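Local structure of malonyl coenzyme A-acyl carrier protein transacylase (Helicobacter pylori, 2H1Y) at residues A[17-22]-A[281-286]; A[45-50]-A[117-122]. The protein probably catalyses the transfer of the malonyl group from malonyl-CoA to holo-acyl carrier protein, supplying malonyl-ACP and releasing CoA. All coordinates share one frame; numbering follows the deposited sequence.

Contact 1. Residues A[17-22]-A[281-286]; sequences LLFPGQ and FELGCG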
ATOM      1  N   LEU A  17       1.704   7.911  -9.994  1.00 44.56           N
ATOM      2  CA  LEU A  17       1.790   8.015  -8.539  1.00 43.49           C
ATOM      3  C   LEU A  17       1.863   6.618  -7.944  1.00 43.06           C
ATOM      4  O   LEU A  17       1.181   5.705  -8.415  1.00 43.11           O
ATOM      5  CB  LEU A  17       0.568   8.759  -7.986  1.00 42.97           C
ATOM      6  CG  LEU A  17       0.496  10.289  -7.921  1.00 42.05           C
ATOM      7  CD1 LEU A  17       1.218  10.999  -9.037  1.00 43.05           C
ATOM      8  CD2 LEU A  17      -0.947  10.744  -7.887  1.00 42.85           C
ATOM      9  N   LEU A  18       2.697   6.446  -6.921  1.00 42.20           N
ATOM     10  CA  LEU A  18       2.796   5.169  -6.241  1.00 41.06           C
ATOM     11  C   LEU A  18       2.473   5.346  -4.768  1.00 40.64           C
ATOM     12  O   LEU A  18       3.023   6.242  -4.111  1.00 41.22           O
ATOM     13  CB  LEU A  18       4.193   4.574  -6.421  1.00 40.86           C
ATOM     14  CG  LEU A  18       4.723   4.314  -7.825  1.00 40.39           C
ATOM     15  CD1 LEU A  18       6.193   3.960  -7.758  1.00 39.89           C
ATOM     16  CD2 LEU A  18       3.969   3.188  -8.470  1.00 41.55           C
ATOM     17  N   PHE A  19       1.604   4.477  -4.260  1.00 39.43           N
ATOM     18  CA  PHE A  19       1.150   4.516  -2.881  1.00 38.53           C
ATOM     19  C   PHE A  19       1.563   3.237  -2.110  1.00 39.73           C
ATOM     20  O   PHE A  19       1.081   2.111  -2.402  1.00 39.53           O
ATOM     21  CB  PHE A  19      -0.370   4.745  -2.825  1.00 37.24           C
ATOM     22  CG  PHE A  19      -0.785   6.119  -3.251  1.00 35.87           C
ATOM     23  CD1 PHE A  19      -1.073   6.391  -4.580  1.00 33.78           C
ATOM     24  CD2 PHE A  19      -0.845   7.169  -2.320  1.00 35.50           C
ATOM     25  CE1 PHE A  19      -1.429   7.679  -4.985  1.00 34.45           C
ATOM     26  CE2 PHE A  19      -1.209   8.453  -2.703  1.00 33.61           C
ATOM     27  CZ  PHE A  19      -1.504   8.716  -4.052  1.00 34.62           C
ATOM     28  N   PRO A  20       2.442   3.405  -1.094  1.00 40.06           N
ATOM     29  CA  PRO A  20       2.979   2.250  -0.407  1.00 40.43           C
ATOM     30  C   PRO A  20       1.986   1.704   0.596  1.00 40.83           C
ATOM     31  O   PRO A  20       1.048   2.406   0.971  1.00 40.62           O
ATOM     32  CB  PRO A  20       4.219   2.810   0.303  1.00 40.88           C
ATOM     33  CG  PRO A  20       3.994   4.252   0.467  1.00 39.24           C
ATOM     34  CD  PRO A  20       2.945   4.669  -0.531  1.00 39.92           C
ATOM     35  N   GLY A  21       2.208   0.457   0.996  1.00 41.60           N
ATOM     36  CA  GLY A  21       1.399  -0.256   1.965  1.00 42.62           C
ATOM     37  C   GLY A  21       2.246  -0.717   3.132  1.00 44.07           C
ATOM     38  O   GLY A  21       3.256  -0.103   3.476  1.00 43.75           O
ATOM     39  N   GLN A  22       1.829  -1.806   3.753  1.00 45.82           N
ATOM     40  CA  GLN A  22       2.397  -2.235   5.018  1.00 47.54           C
ATOM     41  C   GLN A  22       3.875  -2.643   4.892  1.00 47.80           C
ATOM     42  O   GLN A  22       4.265  -3.261   3.896  1.00 47.90           O
ATOM     43  CB  GLN A  22       1.537  -3.350   5.615  1.00 48.14           C
ATOM     44  CG  GLN A  22       1.442  -3.292   7.139  1.00 52.01           C
ATOM     45  CD  GLN A  22       0.104  -3.810   7.652  1.00 57.59           C
ATOM     46  OE1 GLN A  22      -0.972  -3.505   7.100  1.00 57.29           O
ATOM     47  NE2 GLN A  22       0.164  -4.613   8.715  1.00 60.96           N
ATOM     48  N   PHE A 281       6.185   8.940  -8.868  1.00 43.90           N
ATOM     49  CA  PHE A 281       6.304   9.592  -7.555  1.00 43.67           C
ATOM     50  C   PHE A 281       5.793   8.663  -6.453  1.00 43.41           C
ATOM     51  O   PHE A 281       4.615   8.314  -6.425  1.00 44.59           O
ATOM     52  CB  PHE A 281       5.569  10.946  -7.486  1.00 43.73           C
ATOM     53  CG  PHE A 281       6.006  11.955  -8.504  1.00 44.04           C
ATOM     54  CD1 PHE A 281       5.069  12.733  -9.154  1.00 45.43           C
ATOM     55  CD2 PHE A 281       7.341  12.135  -8.819  1.00 47.12           C
ATOM     56  CE1 PHE A 281       5.444  13.681 -10.097  1.00 45.99           C
ATOM     57  CE2 PHE A 281       7.739  13.085  -9.761  1.00 47.08           C
ATOM     58  CZ  PHE A 281       6.785  13.862 -10.398  1.00 47.09           C
ATOM     59  N   GLU A 282       6.663   8.242  -5.549  1.00 42.78           N
ATOM     60  CA  GLU A 282       6.185   7.476  -4.404  1.00 42.44           C
ATOM     61  C   GLU A 282       5.690   8.480  -3.370  1.00 42.79           C
ATOM     62  O   GLU A 282       6.510   9.170  -2.754  1.00 42.98           O
ATOM     63  CB  GLU A 282       7.273   6.573  -3.807  1.00 41.71           C
ATOM     64  CG  GLU A 282       6.719   5.561  -2.813  1.00 41.33           C
ATOM     65  CD  GLU A 282       7.681   4.443  -2.438  1.00 42.00           C
ATOM     66  OE1 GLU A 282       7.260   3.533  -1.700  1.00 42.72           O
ATOM     67  OE2 GLU A 282       8.851   4.452  -2.869  1.00 42.09           O
ATOM     68  N   LEU A 283       4.363   8.564  -3.187  1.00 42.36           N
ATOM     69  CA  LEU A 283       3.771   9.498  -2.219  1.00 41.67           C
ATOM     70  C   LEU A 283       3.573   8.876  -0.860  1.00 42.24           C
ATOM     71  O   LEU A 283       2.814   7.918  -0.709  1.00 41.90           O
ATOM     72  CB  LEU A 283       2.442  10.062  -2.708  1.00 41.02           C
ATOM     73  CG  LEU A 283       2.487  10.749  -4.059  1.00 39.64           C
ATOM     74  CD1 LEU A 283       1.106  11.241  -4.385  1.00 36.54           C
ATOM     75  CD2 LEU A 283       3.492  11.874  -4.051  1.00 40.09           C
ATOM     76  N   GLY A 284       4.249   9.433   0.137  1.00 42.71           N
ATOM     77  CA  GLY A 284       4.157   8.907   1.484  1.00 43.77           C
ATOM     78  C   GLY A 284       5.507   8.523   2.029  1.00 44.91           C
ATOM     79  O   GLY A 284       6.544   8.855   1.447  1.00 45.72           O
ATOM     80  N   CYS A 285       5.510   7.816   3.151  1.00 45.72           N
ATOM     81  CA  CYS A 285       6.758   7.471   3.798  1.00 45.53           C
ATOM     82  C   CYS A 285       7.495   6.283   3.165  1.00 45.40           C
ATOM     83  O   CYS A 285       6.876   5.386   2.605  1.00 45.59           O
ATOM     84  CB  CYS A 285       6.508   7.202   5.270  1.00 45.25           C
ATOM     85  SG  CYS A 285       7.924   6.449   6.073  1.00 47.48           S
ATOM     86  N   GLY A 286       8.823   6.296   3.307  1.00 45.45           N
ATOM     87  CA  GLY A 286       9.707   5.190   2.957  1.00 44.74           C
ATOM     88  C   GLY A 286      10.135   5.230   1.506  1.00 44.55           C
ATOM     89  O   GLY A 286       9.842   6.195   0.789  1.00 45.52           O
TER
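L18 and F281 join the two strands through the backbone: L18 N donates to F281 O at 2.7 Å. L18 bonds to both residues flanking its partner E282, for its O accepts from L283 N at 2.8 Å. L18 thus uses both its N-H and its carbonyl on the same neighbour, as in any parallel ladder. The short strand segments run parallel with 36° between their directions, and the ladder ends at L283.

On the face that carries L17 and F281, the pivot is one methyl, L283 CD1. It lies 3.7 Å from L17 CG and 3.6 Å from F19 CZ, and L283 and F19 run side by side, pointing the same way. The F19 ring comes back to L283 because its CG stands beside the backbone N (chi1 -70°). L17 CD1 meets the F281 ring at its edge.

Where strand 15-19 ends, P20 carries the contact on. Its CD rests 3.3 Å from L283 O, and its CB is 3.7 Å from E282 OE1. E282 sends an extended chain past the proline, CG anti to its own N (chi1 -168°), and its two carboxylate oxygens accept the backbone N-H groups of L289 and K290, at the start of helix 288-294.

Further out, helix 105-116 packs on F19. Strand 15-19 also bonds to F99 and L101 of strand 99-102 and to H103 just beyond, in the parallel part of the mixed central sheet. It leads into the G-Q-G-S-Q loop, which in relatives contributes a backbone N-H to the oxyanion hole. The chemistry is that of a buried core: much main-chain polarity is met by the ladders flanking strand 15-19, L283 O by S80, and the buried E282 carboxylate by N-H groups at a helix start, which would probably favour its negative charge.

Contact 2. Residues A[45-50]-A[117-122]; sequences ERASNA and LDFEKA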
ATOM      1  N   GLU A  45      -4.126  17.012  13.179  1.00 60.00           N
ATOM      2  CA  GLU A  45      -5.204  17.326  14.129  1.00 60.69           C
ATOM      3  C   GLU A  45      -6.507  16.684  13.702  1.00 60.24           C
ATOM      4  O   GLU A  45      -7.109  15.926  14.471  1.00 60.37           O
ATOM      5  CB  GLU A  45      -5.379  18.839  14.294  1.00 61.22           C
ATOM      6  CG  GLU A  45      -5.120  19.385  15.707  1.00 64.46           C
ATOM      7  CD  GLU A  45      -3.732  19.059  16.281  1.00 69.44           C
ATOM      8  OE1 GLU A  45      -3.512  19.380  17.465  1.00 71.65           O
ATOM      9  OE2 GLU A  45      -2.854  18.489  15.585  1.00 71.78           O
ATOM     10  N   ARG A  46      -6.920  16.976  12.468  1.00 59.70           N
ATOM     11  CA  ARG A  46      -8.105  16.371  11.874  1.00 59.01           C
ATOM     12  C   ARG A  46      -8.101  14.852  12.033  1.00 59.07           C
ATOM     13  O   ARG A  46      -9.133  14.254  12.386  1.00 59.35           O
ATOM     14  CB  ARG A  46      -8.207  16.739  10.399  1.00 59.09           C
ATOM     15  CG  ARG A  46      -8.785  18.115  10.125  1.00 58.06           C
ATOM     16  CD  ARG A  46      -9.744  18.005   8.964  1.00 57.73           C
ATOM     17  NE  ARG A  46      -9.239  18.602   7.733  1.00 56.56           N
ATOM     18  CZ  ARG A  46      -9.622  18.249   6.505  1.00 55.73           C
ATOM     19  NH1 ARG A  46     -10.495  17.269   6.329  1.00 54.15           N
ATOM     20  NH2 ARG A  46      -9.107  18.868   5.448  1.00 55.20           N
ATOM     21  N   ALA A  47      -6.937  14.242  11.791  1.00 58.39           N
ATOM     22  CA  ALA A  47      -6.738  12.807  11.962  1.00 58.15           C
ATOM     23  C   ALA A  47      -6.896  12.357  13.422  1.00 58.21           C
ATOM     24  O   ALA A  47      -7.641  11.413  13.700  1.00 58.27           O
ATOM     25  CB  ALA A  47      -5.366  12.374  11.397  1.00 57.92           C
ATOM     26  N   SER A  48      -6.202  13.028  14.341  1.00 58.50           N
ATOM     27  CA  SER A  48      -6.300  12.723  15.778  1.00 58.86           C
ATOM     28  C   SER A  48      -7.755  12.741  16.285  1.00 58.85           C
ATOM     29  O   SER A  48      -8.177  11.831  16.995  1.00 58.87           O
ATOM     30  CB  SER A  48      -5.396  13.650  16.612  1.00 59.32           C
ATOM     31  OG  SER A  48      -4.011  13.515  16.285  1.00 58.63           O
ATOM     32  N   ASN A  49      -8.520  13.753  15.874  1.00 59.26           N
ATOM     33  CA  ASN A  49      -9.961  13.834  16.179  1.00 59.60           C
ATOM     34  C   ASN A  49     -10.760  12.699  15.577  1.00 59.60           C
ATOM     35  O   ASN A  49     -11.546  12.058  16.281  1.00 59.77           O
ATOM     36  CB  ASN A  49     -10.583  15.148  15.682  1.00 59.69           C
ATOM     37  CG  ASN A  49      -9.951  16.373  16.299  1.00 60.39           C
ATOM     38  OD1 ASN A  49      -9.296  16.309  17.348  1.00 61.14           O
ATOM     39  ND2 ASN A  49     -10.150  17.514  15.648  1.00 61.51           N
ATOM     40  N   ALA A  50     -10.583  12.470  14.275  1.00 59.41           N
ATOM     41  CA  ALA A  50     -11.383  11.464  13.566  1.00 59.39           C
ATOM     42  C   ALA A  50     -11.187  10.070  14.163  1.00 59.39           C
ATOM     43  O   ALA A  50     -12.151   9.347  14.392  1.00 59.17           O
ATOM     44  CB  ALA A  50     -11.067  11.465  12.072  1.00 59.36           C
ATOM     45  N   LEU A 117     -12.887   9.516  -2.025  1.00 51.96           N
ATOM     46  CA  LEU A 117     -12.846   9.238  -0.599  1.00 52.22           C
ATOM     47  C   LEU A 117     -12.260  10.421   0.159  1.00 52.69           C
ATOM     48  O   LEU A 117     -11.080  10.735  -0.000  1.00 52.71           O
ATOM     49  CB  LEU A 117     -12.020   7.982  -0.388  1.00 52.09           C
ATOM     50  CG  LEU A 117     -12.473   6.864   0.527  1.00 53.00           C
ATOM     51  CD1 LEU A 117     -13.974   6.653   0.484  1.00 53.29           C
ATOM     52  CD2 LEU A 117     -11.730   5.593   0.122  1.00 53.15           C
ATOM     53  N   ASP A 118     -13.104  11.092   0.951  1.00 53.45           N
ATOM     54  CA  ASP A 118     -12.687  12.238   1.764  1.00 54.26           C
ATOM     55  C   ASP A 118     -11.680  11.822   2.817  1.00 54.02           C
ATOM     56  O   ASP A 118     -11.642  10.652   3.251  1.00 53.60           O
ATOM     57  CB  ASP A 118     -13.882  12.899   2.478  1.00 54.97           C
ATOM     58  CG  ASP A 118     -14.937  13.397   1.516  1.00 58.14           C
ATOM     59  OD1 ASP A 118     -14.570  13.807   0.384  1.00 61.85           O
ATOM     60  OD2 ASP A 118     -16.136  13.371   1.883  1.00 60.04           O
ATOM     61  N   PHE A 119     -10.893  12.802   3.250  1.00 53.64           N
ATOM     62  CA  PHE A 119      -9.897  12.582   4.282  1.00 53.31           C
ATOM     63  C   PHE A 119     -10.386  11.740   5.467  1.00 53.51           C
ATOM     64  O   PHE A 119      -9.891  10.627   5.673  1.00 53.47           O
ATOM     65  CB  PHE A 119      -9.279  13.903   4.751  1.00 52.98           C
ATOM     66  CG  PHE A 119      -8.131  13.719   5.690  1.00 51.89           C
ATOM     67  CD1 PHE A 119      -7.086  12.853   5.367  1.00 50.61           C
ATOM     68  CD2 PHE A 119      -8.102  14.391   6.901  1.00 51.20           C
ATOM     69  CE1 PHE A 119      -6.040  12.657   6.232  1.00 50.89           C
ATOM     70  CE2 PHE A 119      -7.060  14.211   7.783  1.00 51.48           C
ATOM     71  CZ  PHE A 119      -6.011  13.346   7.445  1.00 52.62           C
ATOM     72  N   GLU A 120     -11.350  12.236   6.243  1.00 53.99           N
ATOM     73  CA  GLU A 120     -11.705  11.509   7.482  1.00 54.09           C
ATOM     74  C   GLU A 120     -12.413  10.196   7.208  1.00 53.75           C
ATOM     75  O   GLU A 120     -12.256   9.258   7.973  1.00 53.80           O
ATOM     76  CB  GLU A 120     -12.406  12.353   8.576  1.00 54.15           C
ATOM     77  CG  GLU A 120     -13.136  13.587   8.126  1.00 55.20           C
ATOM     78  CD  GLU A 120     -12.202  14.738   7.803  1.00 57.09           C
ATOM     79  OE1 GLU A 120     -12.155  15.119   6.607  1.00 57.87           O
ATOM     80  OE2 GLU A 120     -11.526  15.255   8.725  1.00 56.37           O
ATOM     81  N   LYS A 121     -13.137  10.114   6.096  1.00 53.82           N
ATOM     82  CA  LYS A 121     -13.731   8.845   5.681  1.00 53.59           C
ATOM     83  C   LYS A 121     -12.686   7.787   5.322  1.00 53.41           C
ATOM     84  O   LYS A 121     -12.880   6.594   5.600  1.00 53.70           O
ATOM     85  CB  LYS A 121     -14.709   9.047   4.530  1.00 53.60           C
ATOM     86  CG  LYS A 121     -16.093   9.488   4.971  1.00 54.49           C
ATOM     87  CD  LYS A 121     -17.136   9.160   3.895  1.00 56.50           C
ATOM     88  CE  LYS A 121     -18.495   9.766   4.219  1.00 57.93           C
ATOM     89  NZ  LYS A 121     -18.477  11.201   3.874  1.00 58.82           N
ATOM     90  N   ALA A 122     -11.580   8.206   4.718  1.00 53.20           N
ATOM     91  CA  ALA A 122     -10.544   7.246   4.330  1.00 53.27           C
ATOM     92  C   ALA A 122      -9.778   6.713   5.539  1.00 53.39           C
ATOM     93  O   ALA A 122      -9.487   5.514   5.616  1.00 53.03           O
ATOM     94  CB  ALA A 122      -9.609   7.850   3.317  1.00 53.57           C
TER
HETATM   95  O   HOH W   1     -11.071  15.439  11.314  1.00 55.54           O
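R46 of helix 38-51 reaches across to E120 in the first turn of helix 119-137, making a salt bridge at the margin of a helix-helix contact in the acyltransferase domain. The guanidinium and carboxylate lie nearly coplanar, 8° apart, although the two side chains cross at about a right angle. R46 NH1 meets E120 OE1 at 2.7 Å; a weak hydrogen bond joins R46 NH1 to E120 OE2 at 3.3 Å. The arginine gets there by bending at chi2 and chi3, which carries NH1 past the edge of F119 to the carboxylate.

F119 lies against the arginine. Its ring stands almost upright to the guanidinium, 83° between planes, with CD2 over one guanidinium face and NH1 at the ring's edge. R46 CB also lies at that edge, 3.8 Å from F119 CE2, while A47 CB touches CZ. The ring extends inward to Y77, L78 and Y81 of helix 69-90, and A47 also packs on L123. At the other end of the contact A50 CB meets E120 CB at 3.8 Å.

A water ties the same glutamate to the first helix a second time, donating to R46 O and, at 2.6 Å, to E120 OE2.

In the fold
Both contacts belong to the one acyltransferase domain, with centres 19 Å apart and nearest atoms about 10 Å apart, so they do not touch. Contact 1 closes a long loop of chain, pairing strand 15-19 with strand 279-283, and contact 2 is nested inside that loop: the order is 17-22, 45-50, 117-122, 281-286. The first lies close to the chain's centre in the six-stranded sheet; the second lies outside it, between helices 38-51 and 119-137. Helix 69-90 is shared, since it touches L17, F19, P20 and L283 on one hand and F119 and A122 on the other. It thus links the central sheet to the outer helix pair.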